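Local coordinates for protein TASOR (Homo sapiens, PDB 6TL1) that helps silence transposons and other loci as a component of the HUSH complex, in which this pseudo-PARP domain is one part of a longer chromatin-associated protein, at residues P28-V31 with T32-N35; D16-N19 with I20-S24. One frame throughout, in Å; residues are numbered along the deposited sequence.

Contact 1: P28-V31 with T32-N35; sequences PTSV and TNFN
The carbonyl oxygens of T29 and S30 receive the backbone NH groups of T32 and N33, each three residues further on. T32 N gives T29 O a straight bond of 3.2 Å, with 171° at the hydrogen. N33 N lies 3.0 Å from S30 O, more bent at 146°. F34 N also reaches S30 O, but weakly, at 3.4 Å.

Of the side chains, F34 turns a ring edge to the same oxygen: its CD2 comes within 3.4 Å of S30 O, near the ring plane. CG of F34 is set beside its own backbone N (chi1 -71°), which carries the ring back alongside S30, where S30 CB approaches CE2 at 4.2 Å. The side chains of V31 and T32 cross at about a right angle, with the V31 CG1 and T32 CG2 methyls 4.0 Å apart, and T32 OG1 makes at most a weak bond to T29 O.

Successive i to i+3 bonds and helical angles through N33, without a regular helix, make this a short 3-10-like turn, which delivers the chain from the loop after helix 12-22 into strand 34-42 of the five-stranded antiparallel sheet of the pseudo-PARP domain. One water bridges the changeover, donating to V31 O and, at 2.6 Å, to F34 O, so it links the turn to the first residue of the strand.

Further out, the buried S30 OG has D114 OD2 and E27 O as hydrogen-bond partners, which probably share its one proton. The F34 ring meets F207 edge-to-face and also touches Y209, both on the neighbouring strand 199-209, while the backbones of N33 and N35 pair with K210 and T208.

Contact 2: D16-N19 with I20-S24; sequences DVVN and ILHSS
V18 and H22, one helical turn apart, make the main side-chain contact within the last turns of helix 12-22, which lies against the five-stranded antiparallel sheet. The two side chains run side by side, pointing the same way, and methyl CG1 of V18 sits over one face of the imidazole in a CH-pi contact, 3.6 Å from the ring centroid and offset toward the rim at CE1. That methyl lies anti to the backbone N of V18 (chi1 166°), which directs it along the helix to the ring.

The backbone beneath them is held by H22 N to V18 O, a short bond of 2.8 Å. Two residues earlier, I20 N bonds to D16 O at 3.1 Å. The helix is amphipathic: V17, I20 and L21 face the sheet, while D16 and N19 are exposed. V17 packs on L41, A203 and V205, I20 on Y72, F74 and Y202, and L21 on Y36, F74 and V205. V18 and H22 both touch Y36 of strand 34-42.

At the C-terminal end the carbonyls are taken up locally. N19 O accepts S23 N at 3.0 Å and has the S23 hydroxyl 2.9 Å away, while S23 OG also lies within reach of I20 O. The S24 backbone pairs with A113.

Overall arrangement
From the N terminus, the chain passes through strand 4-6 and enters helix 12-22, whose final turns hold contact 2. Contact 1 forms the end of the loop that follows, where the chain turns into strand 34-42. The two are in series, neither nested nor crossed, and each is local, so neither closes a long loop. Their centres are 11 Å apart, on the same side of the chain's centre, and they meet directly where V31 CG2 packs 3.6 Å from H22 NE2. Helix, loop and strand are thereby joined on the five-stranded sheet: contact 2 rests on several of its strands, while contact 1 sits beside the end of strand 199-209.

Contact 1: P28-V31 with T32-N35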
loop_
_atom_site.group_PDB
_atom_site.type_symbol
_atom_site.label_atom_id
_atom_site.label_comp_id
_atom_site.label_asym_id
_atom_site.label_seq_id
_atom_site.Cartn_x
_atom_site.Cartn_y
_atom_site.Cartn_z
ATOM N N PRO A 28 1.018 17.055 -5.519
ATOM C CA PRO A 28 -0.362 17.082 -6.043
ATOM C C PRO A 28 -0.472 17.469 -7.515
ATOM O O PRO A 28 -1.476 17.113 -8.144
ATOM C CB PRO A 28 -1.061 18.092 -5.125
ATOM C CG PRO A 28 -0.313 17.951 -3.829
ATOM C CD PRO A 28 1.130 17.795 -4.249
ATOM N N THR A 29 0.527 18.161 -8.086
ATOM C CA THR A 29 0.542 18.460 -9.517
ATOM C C THR A 29 0.783 17.236 -10.392
ATOM O O THR A 29 0.732 17.365 -11.623
ATOM C CB THR A 29 1.582 19.539 -9.840
ATOM O OG1 THR A 29 2.856 19.179 -9.284
ATOM C CG2 THR A 29 1.125 20.877 -9.291
ATOM N N SER A 30 1.058 16.064 -9.802
ATOM C CA SER A 30 1.093 14.832 -10.573
ATOM C C SER A 30 -0.253 14.552 -11.234
ATOM O O SER A 30 -0.359 13.610 -12.026
ATOM C CB SER A 30 1.458 13.634 -9.677
ATOM O OG SER A 30 2.805 13.693 -9.216
ATOM N N VAL A 31 -1.286 15.330 -10.895
ATOM C CA VAL A 31 -2.601 15.168 -11.505
ATOM C C VAL A 31 -2.544 15.382 -13.012
ATOM O O VAL A 31 -3.367 14.830 -13.750
ATOM C CB VAL A 31 -3.613 16.120 -10.830
ATOM C CG1 VAL A 31 -3.299 17.579 -11.162
ATOM C CG2 VAL A 31 -5.032 15.779 -11.256
ATOM N N THR A 32 -1.575 16.165 -13.505
ATOM C CA THR A 32 -1.463 16.368 -14.947
ATOM C C THR A 32 -0.745 15.229 -15.647
ATOM O O THR A 32 -0.916 15.059 -16.857
ATOM C CB THR A 32 -0.730 17.674 -15.263
ATOM O OG1 THR A 32 0.675 17.516 -15.014
ATOM C CG2 THR A 32 -1.265 18.778 -14.402
ATOM N N ASN A 33 0.019 14.422 -14.917
ATOM C CA ASN A 33 0.830 13.389 -15.544
ATOM C C ASN A 33 0.161 12.026 -15.616
ATOM O O ASN A 33 0.531 11.222 -16.477
ATOM C CB ASN A 33 2.165 13.250 -14.791
ATOM C CG ASN A 33 2.862 14.588 -14.598
ATOM O OD1 ASN A 33 3.130 15.282 -15.566
ATOM N ND2 ASN A 33 3.101 14.974 -13.359
ATOM N N PHE A 34 -0.836 11.758 -14.788
ATOM C CA PHE A 34 -1.516 10.469 -14.802
ATOM C C PHE A 34 -2.884 10.600 -15.449
ATOM O O PHE A 34 -3.676 11.466 -15.067
ATOM C CB PHE A 34 -1.641 9.913 -13.389
ATOM C CG PHE A 34 -0.326 9.447 -12.826
ATOM C CD1 PHE A 34 0.137 8.174 -13.106
ATOM C CD2 PHE A 34 0.450 10.287 -12.037
ATOM C CE1 PHE A 34 1.360 7.735 -12.605
ATOM C CE2 PHE A 34 1.665 9.855 -11.528
ATOM C CZ PHE A 34 2.120 8.586 -11.818
ATOM N N ASN A 35 -3.155 9.744 -16.427
ATOM C CA ASN A 35 -4.499 9.590 -16.956
ATOM C C ASN A 35 -4.965 8.198 -16.555
ATOM O O ASN A 35 -4.406 7.187 -17.000
ATOM C CB ASN A 35 -4.523 9.818 -18.466
ATOM C CG ASN A 35 -5.889 9.559 -19.081
ATOM O OD1 ASN A 35 -6.905 9.521 -18.389
ATOM N ND2 ASN A 35 -5.925 9.468 -20.397
HETATM O O HOH W 1 -5.159 12.342 -13.074
#

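Contact 2: D16-N19 with I20-S24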
loop_
_atom_site.group_PDB
_atom_site.type_symbol
_atom_site.label_atom_id
_atom_site.label_comp_id
_atom_site.label_asym_id
_atom_site.label_seq_id
_atom_site.Cartn_x
_atom_site.Cartn_y
_atom_site.Cartn_z
ATOM N N ASP A 16 -14.675 8.562 -7.415
ATOM C CA ASP A 16 -14.254 8.274 -6.043
ATOM C C ASP A 16 -12.909 7.552 -6.007
ATOM O O ASP A 16 -12.053 7.854 -5.168
ATOM C CB ASP A 16 -15.320 7.449 -5.315
ATOM C CG ASP A 16 -16.494 8.290 -4.819
ATOM O OD1 ASP A 16 -16.416 9.536 -4.852
ATOM O OD2 ASP A 16 -17.505 7.691 -4.394
ATOM N N VAL A 17 -12.735 6.540 -6.860
ATOM C CA VAL A 17 -11.472 5.806 -6.890
ATOM C C VAL A 17 -10.345 6.718 -7.350
ATOM O O VAL A 17 -9.260 6.735 -6.765
ATOM C CB VAL A 17 -11.585 4.570 -7.795
ATOM C CG1 VAL A 17 -10.240 3.841 -7.861
ATOM C CG2 VAL A 17 -12.679 3.654 -7.281
ATOM N N VAL A 18 -10.594 7.485 -8.411
ATOM C CA VAL A 18 -9.613 8.454 -8.879
ATOM C C VAL A 18 -9.337 9.483 -7.796
ATOM O O VAL A 18 -8.190 9.911 -7.629
ATOM C CB VAL A 18 -10.075 9.100 -10.202
ATOM C CG1 VAL A 18 -9.265 10.331 -10.510
ATOM C CG2 VAL A 18 -9.940 8.106 -11.345
ATOM N N ASN A 19 -10.355 9.844 -6.993
ATOM C CA ASN A 19 -10.122 10.850 -5.961
ATOM C C ASN A 19 -9.191 10.337 -4.872
ATOM O O ASN A 19 -8.471 11.134 -4.262
ATOM C CB ASN A 19 -11.422 11.311 -5.299
ATOM C CG ASN A 19 -12.234 12.231 -6.191
ATOM O OD1 ASN A 19 -11.729 12.720 -7.176
ATOM N ND2 ASN A 19 -13.486 12.495 -5.818
ATOM N N ILE A 20 -9.214 9.031 -4.596
ATOM C CA ILE A 20 -8.250 8.457 -3.658
ATOM C C ILE A 20 -6.834 8.665 -4.186
ATOM O O ILE A 20 -5.937 9.098 -3.452
ATOM C CB ILE A 20 -8.550 6.964 -3.436
ATOM C CG1 ILE A 20 -9.935 6.778 -2.790
ATOM C CG2 ILE A 20 -7.459 6.318 -2.563
ATOM C CD1 ILE A 20 -10.411 5.362 -2.887
ATOM N N LEU A 21 -6.630 8.430 -5.481
ATOM C CA LEU A 21 -5.304 8.645 -6.062
ATOM C C LEU A 21 -4.919 10.122 -6.056
ATOM O O LEU A 21 -3.826 10.480 -5.600
ATOM C CB LEU A 21 -5.264 8.091 -7.483
ATOM C CG LEU A 21 -5.486 6.575 -7.591
ATOM C CD1 LEU A 21 -5.985 6.222 -8.967
ATOM C CD2 LEU A 21 -4.220 5.802 -7.276
ATOM N N HIS A 22 -5.815 10.998 -6.534
ATOM C CA HIS A 22 -5.500 12.425 -6.624
ATOM C C HIS A 22 -5.201 13.033 -5.265
ATOM O O HIS A 22 -4.433 13.993 -5.170
ATOM C CB HIS A 22 -6.656 13.195 -7.279
ATOM C CG HIS A 22 -6.742 13.008 -8.755
ATOM N ND1 HIS A 22 -7.796 13.488 -9.504
ATOM C CD2 HIS A 22 -5.898 12.407 -9.628
ATOM C CE1 HIS A 22 -7.598 13.190 -10.777
ATOM N NE2 HIS A 22 -6.455 12.534 -10.879
ATOM N N SER A 23 -5.840 12.545 -4.215
ATOM C CA SER A 23 -5.593 13.100 -2.895
ATOM C C SER A 23 -4.363 12.497 -2.215
ATOM O O SER A 23 -4.040 12.892 -1.092
ATOM C CB SER A 23 -6.837 12.915 -2.028
ATOM O OG SER A 23 -7.034 11.548 -1.757
ATOM N N SER A 24 -3.680 11.542 -2.854
ATOM C CA SER A 24 -2.607 10.786 -2.213
ATOM C C SER A 24 -1.259 10.979 -2.905
ATOM O O SER A 24 -0.356 10.150 -2.751
ATOM C CB SER A 24 -2.968 9.302 -2.177
ATOM O OG SER A 24 -4.268 9.113 -1.629
#